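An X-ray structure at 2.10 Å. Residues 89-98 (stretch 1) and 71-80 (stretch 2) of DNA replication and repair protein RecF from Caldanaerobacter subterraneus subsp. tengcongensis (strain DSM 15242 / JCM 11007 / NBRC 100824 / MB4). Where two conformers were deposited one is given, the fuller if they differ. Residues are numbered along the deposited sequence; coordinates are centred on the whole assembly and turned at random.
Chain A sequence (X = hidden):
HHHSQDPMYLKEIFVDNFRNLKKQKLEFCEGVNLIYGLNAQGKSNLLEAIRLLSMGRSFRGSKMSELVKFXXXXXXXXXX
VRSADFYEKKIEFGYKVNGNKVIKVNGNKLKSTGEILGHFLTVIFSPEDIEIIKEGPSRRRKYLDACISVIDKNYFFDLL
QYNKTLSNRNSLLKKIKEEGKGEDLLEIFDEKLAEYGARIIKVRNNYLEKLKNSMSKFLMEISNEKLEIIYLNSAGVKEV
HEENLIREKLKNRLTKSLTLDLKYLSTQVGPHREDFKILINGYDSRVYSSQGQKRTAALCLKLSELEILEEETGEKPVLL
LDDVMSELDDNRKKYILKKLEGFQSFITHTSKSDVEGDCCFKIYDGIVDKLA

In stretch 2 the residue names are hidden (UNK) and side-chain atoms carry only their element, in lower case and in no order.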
# COMPACT_ATOMS: atom_id res chain seq x y z
N LYS A 89 27.11 -24.89 -24.91
CA LYS A 89 27.50 -24.65 -23.53
C LYS A 89 26.93 -25.78 -22.69
O LYS A 89 25.73 -26.09 -22.76
CB LYS A 89 27.00 -23.28 -23.03
CG LYS A 89 27.10 -23.07 -21.50
CD LYS A 89 26.62 -21.67 -21.08
CE LYS A 89 27.69 -20.63 -21.38
NZ LYS A 89 27.20 -19.23 -21.18
N LYS A 90 27.81 -26.43 -21.93
CA LYS A 90 27.40 -27.52 -21.06
C LYS A 90 27.02 -26.99 -19.69
O LYS A 90 27.80 -26.28 -19.05
CB LYS A 90 28.52 -28.59 -20.94
CG LYS A 90 28.05 -29.85 -20.15
CD LYS A 90 29.22 -30.74 -19.64
CE LYS A 90 30.13 -31.18 -20.75
NZ LYS A 90 31.21 -32.08 -20.23
N ILE A 91 25.82 -27.31 -19.23
CA ILE A 91 25.41 -26.87 -17.91
C ILE A 91 25.05 -28.08 -17.09
O ILE A 91 24.13 -28.84 -17.43
CB ILE A 91 24.18 -25.91 -17.98
CG1 ILE A 91 24.48 -24.70 -18.88
CG2 ILE A 91 23.74 -25.47 -16.55
CD1 ILE A 91 23.26 -23.72 -18.95
N GLU A 92 25.78 -28.26 -15.99
CA GLU A 92 25.56 -29.40 -15.10
C GLU A 92 25.13 -29.00 -13.70
O GLU A 92 25.71 -28.09 -13.09
CB GLU A 92 26.83 -30.22 -14.97
CG GLU A 92 27.36 -30.77 -16.26
CD GLU A 92 28.71 -31.39 -16.03
OE1 GLU A 92 29.68 -30.62 -16.00
OE2 GLU A 92 28.78 -32.63 -15.80
N PHE A 93 24.17 -29.73 -13.16
CA PHE A 93 23.65 -29.47 -11.81
C PHE A 93 23.50 -30.79 -11.08
O PHE A 93 22.64 -31.60 -11.43
CB PHE A 93 22.31 -28.75 -11.89
CG PHE A 93 21.84 -28.14 -10.59
CD1 PHE A 93 21.49 -28.94 -9.50
CD2 PHE A 93 21.72 -26.77 -10.47
CE1 PHE A 93 21.03 -28.36 -8.29
CE2 PHE A 93 21.26 -26.17 -9.26
CZ PHE A 93 20.92 -26.98 -8.18
N GLY A 94 24.36 -31.02 -10.09
CA GLY A 94 24.31 -32.22 -9.28
C GLY A 94 23.97 -31.84 -7.83
O GLY A 94 24.53 -30.90 -7.28
N TYR A 95 23.04 -32.56 -7.22
CA TYR A 95 22.74 -32.32 -5.80
C TYR A 95 22.73 -33.63 -5.01
O TYR A 95 22.07 -34.57 -5.42
CB TYR A 95 21.39 -31.63 -5.64
CG TYR A 95 20.91 -31.52 -4.19
CD1 TYR A 95 21.37 -30.51 -3.35
CD2 TYR A 95 19.99 -32.43 -3.67
CE1 TYR A 95 20.94 -30.41 -2.02
CE2 TYR A 95 19.55 -32.33 -2.34
CZ TYR A 95 20.02 -31.32 -1.53
OH TYR A 95 19.57 -31.24 -0.22
N LYS A 96 23.43 -33.66 -3.87
CA LYS A 96 23.44 -34.83 -2.96
C LYS A 96 22.60 -34.56 -1.71
O LYS A 96 22.63 -33.44 -1.20
CB LYS A 96 24.85 -35.17 -2.50
CG LYS A 96 25.72 -35.96 -3.42
CD LYS A 96 26.85 -36.61 -2.62
CE LYS A 96 26.33 -37.72 -1.70
NZ LYS A 96 27.44 -38.69 -1.37
N VAL A 97 21.92 -35.59 -1.18
CA VAL A 97 21.02 -35.40 -0.03
C VAL A 97 21.72 -34.84 1.21
O VAL A 97 21.07 -34.25 2.07
CB VAL A 97 20.29 -36.70 0.39
CG1 VAL A 97 19.27 -37.10 -0.65
CG2 VAL A 97 21.29 -37.83 0.64
N ASN A 98 23.04 -35.02 1.30
CA ASN A 98 23.79 -34.40 2.41
C ASN A 98 23.98 -32.89 2.25
O ASN A 98 24.62 -32.24 3.08
CB ASN A 98 25.16 -35.09 2.60
CG ASN A 98 26.03 -35.01 1.37
OD1 ASN A 98 25.74 -34.28 0.43
ND2 ASN A 98 27.12 -35.78 1.37
N UNK A 71 14.56 -42.59 -2.27
CA UNK A 71 15.56 -43.54 -1.79
C UNK A 71 16.92 -43.46 -2.47
O UNK A 71 17.77 -44.33 -2.26
o UNK A 71 13.55 -44.50 -0.12
o UNK A 71 14.32 -46.56 -0.29
c UNK A 71 14.24 -45.38 -0.68
c UNK A 71 15.04 -44.97 -1.89
N UNK A 72 17.15 -42.44 -3.29
CA UNK A 72 18.47 -42.30 -3.89
C UNK A 72 19.24 -41.26 -3.09
O UNK A 72 18.69 -40.63 -2.22
c UNK A 72 18.36 -41.92 -5.36
c UNK A 72 17.69 -43.00 -6.19
c UNK A 72 18.48 -44.32 -6.23
o UNK A 72 17.85 -45.37 -6.48
o UNK A 72 19.72 -44.30 -6.02
N UNK A 73 20.52 -41.09 -3.38
CA UNK A 73 21.31 -40.13 -2.59
C UNK A 73 21.61 -38.80 -3.30
O UNK A 73 22.10 -37.86 -2.67
o UNK A 73 24.74 -42.32 -1.28
c UNK A 73 22.63 -40.78 -2.17
c UNK A 73 23.76 -42.29 -0.50
o UNK A 73 23.81 -42.66 0.69
c UNK A 73 22.45 -41.76 -1.02
N UNK A 74 21.34 -38.74 -4.60
CA UNK A 74 21.61 -37.54 -5.41
C UNK A 74 20.69 -37.47 -6.61
O UNK A 74 20.11 -38.47 -7.02
c UNK A 74 23.67 -39.83 -6.76
c UNK A 74 23.38 -39.05 -9.40
c UNK A 74 23.31 -38.51 -7.05
o UNK A 74 23.95 -41.23 -10.13
c UNK A 74 23.76 -40.36 -9.10
c UNK A 74 23.16 -38.15 -8.38
c UNK A 74 23.90 -40.76 -7.78
c UNK A 74 23.06 -37.51 -5.93
N UNK A 75 20.61 -36.29 -7.22
CA UNK A 75 20.16 -36.23 -8.60
C UNK A 75 21.18 -35.46 -9.43
O UNK A 75 22.03 -34.73 -8.90
c UNK A 75 18.14 -32.18 -7.16
c UNK A 75 18.72 -34.11 -8.53
c UNK A 75 19.05 -31.85 -9.36
c UNK A 75 18.77 -35.62 -8.74
c UNK A 75 18.54 -31.31 -8.16
c UNK A 75 18.21 -33.57 -7.36
c UNK A 75 19.13 -33.23 -9.54
N UNK A 76 21.07 -35.61 -10.73
CA UNK A 76 22.01 -34.98 -11.62
C UNK A 76 21.30 -34.61 -12.91
O UNK A 76 20.59 -35.44 -13.50
c UNK A 76 23.18 -35.92 -11.89
c UNK A 76 25.08 -34.47 -12.73
c UNK A 76 24.14 -35.47 -12.98
c UNK A 76 25.02 -35.63 -15.24
c UNK A 76 24.11 -36.03 -14.24
o UNK A 76 26.85 -34.22 -15.90
c UNK A 76 25.96 -34.66 -14.95
c UNK A 76 25.99 -34.07 -13.72
N UNK A 77 21.49 -33.37 -13.34
CA UNK A 77 20.92 -32.92 -14.61
C UNK A 77 22.01 -32.27 -15.44
O UNK A 77 22.77 -31.45 -14.92
c UNK A 77 19.75 -31.93 -14.39
c UNK A 77 18.65 -32.55 -13.53
c UNK A 77 19.16 -31.49 -15.73
N UNK A 78 22.07 -32.64 -16.72
CA UNK A 78 23.02 -32.03 -17.66
C UNK A 78 22.33 -31.61 -18.93
O UNK A 78 21.65 -32.40 -19.59
n UNK A 78 25.62 -36.32 -20.24
c UNK A 78 24.97 -32.35 -19.26
c UNK A 78 25.70 -33.40 -20.13
n UNK A 78 26.33 -34.33 -19.24
n UNK A 78 26.86 -36.31 -18.32
c UNK A 78 24.18 -32.95 -18.05
c UNK A 78 26.25 -35.66 -19.28
N UNK A 79 22.48 -30.33 -19.26
CA UNK A 79 21.90 -29.79 -20.49
C UNK A 79 23.01 -29.31 -21.41
O UNK A 79 24.04 -28.79 -20.94
N UNK A 80 22.80 -29.47 -22.71
CA UNK A 80 23.68 -28.87 -23.70
C UNK A 80 22.86 -27.79 -24.40
O UNK A 80 21.80 -28.05 -24.94
c UNK A 80 24.22 -29.90 -24.70
c UNK A 80 25.45 -32.09 -25.25
c UNK A 80 25.02 -31.11 -24.14
c UNK A 80 26.25 -30.69 -23.35
O HOH W 1 27.02 -40.98 -0.05

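Position 71 has four side-chain atoms: two carbons, the second carrying two oxygens. They touch nothing on stretch 1. That is a short carboxylate, D71. It lies in the loop ahead of the strand.

Position 72 has three carbons, the third carrying two oxygens. The side chain leads away from stretch 1, but the backbone O lies 3.9 Å from V97 CG1. The longer carboxylate makes it E72.

Position 73 repeats the pattern of three carbons, with two oxygens on the third. Its backbone O accepts a hydrogen bond from V97 N at 2.7 Å, and a water links its carboxylate to K96. It is E73. The water donates to E73 OE1 (2.9 Å) and accepts from K96 NZ (2.7 Å). E73 OE1 and K96 NZ are themselves 4.5 Å apart, too far for a salt bridge.

Position 74 has one carbon, then a six-carbon ring bearing one oxygen. It opens the strand and pairs with K96, K96 CG lying 4.0 Å from its CB. The end of the side chain leads away. This is a phenol, so Y74. Its hydroxyl is hydrogen-bonded elsewhere in the structure.

Position 75 has one carbon and a six-carbon ring with no oxygen. Y95 CB sits over one face of the ring, 4.0 Å from the centroid, and the F93 ring meets its rim. It is F75. F93 CD1 is 3.8 Å from F75 CE1, and the ring planes are only 4° apart. The backbones of F75 and Y95 exchange two hydrogen bonds, F75 N to Y95 O and Y95 N to F75 O, both 2.9 Å.

Position 76 is again a six-carbon ring on one carbon, with one oxygen. The ring passes beside G94, which has no side chain, and its oxygen reaches the E92 carboxylate. It is Y76. Y76 OH donates to E92 OE2 at 2.5 Å, a short bond. G94 CA is 4.2 Å from Y76 CD1.

Position 77 has three carbons, one carrying the other two. Its backbone pairs with F93. This is V77. The bonds are V77 N to F93 O and F93 N to V77 O, each 2.8 Å.

Position 78 has three carbons, a nitrogen, then a carbon with two more nitrogens. Its carbons pass near those of E92 and K90. The guanidinium identifies R78. R78 NH2 donates to Y76 OH at 3.2 Å. R78 NE is 4.6 Å from E92 OE2, beyond a salt bridge.

Position 79 has no side-chain atoms. Its N to I91 O and I91 N to its O are both 2.9 Å. It is G79.

Position 80 has four carbons, forked at the second. One reaches K90 CG. It is L80, with L80 CD2 3.8 Å from K90 CG.

The contact is an antiparallel strand pair, its directions 177° apart. Hydrogen-bonded pairs alternate with non-hydrogen-bonded ones, which bring CA atoms near carbonyl oxygens across the gap. Buried I91, F93, Y95, F75 and V77 share one face, where the aromatic groups pack around F75. The other face is partly exposed and more polar; there Y76 OH joins E92 and R78.

Stretch 2 71-80: DEEYFYVRGL
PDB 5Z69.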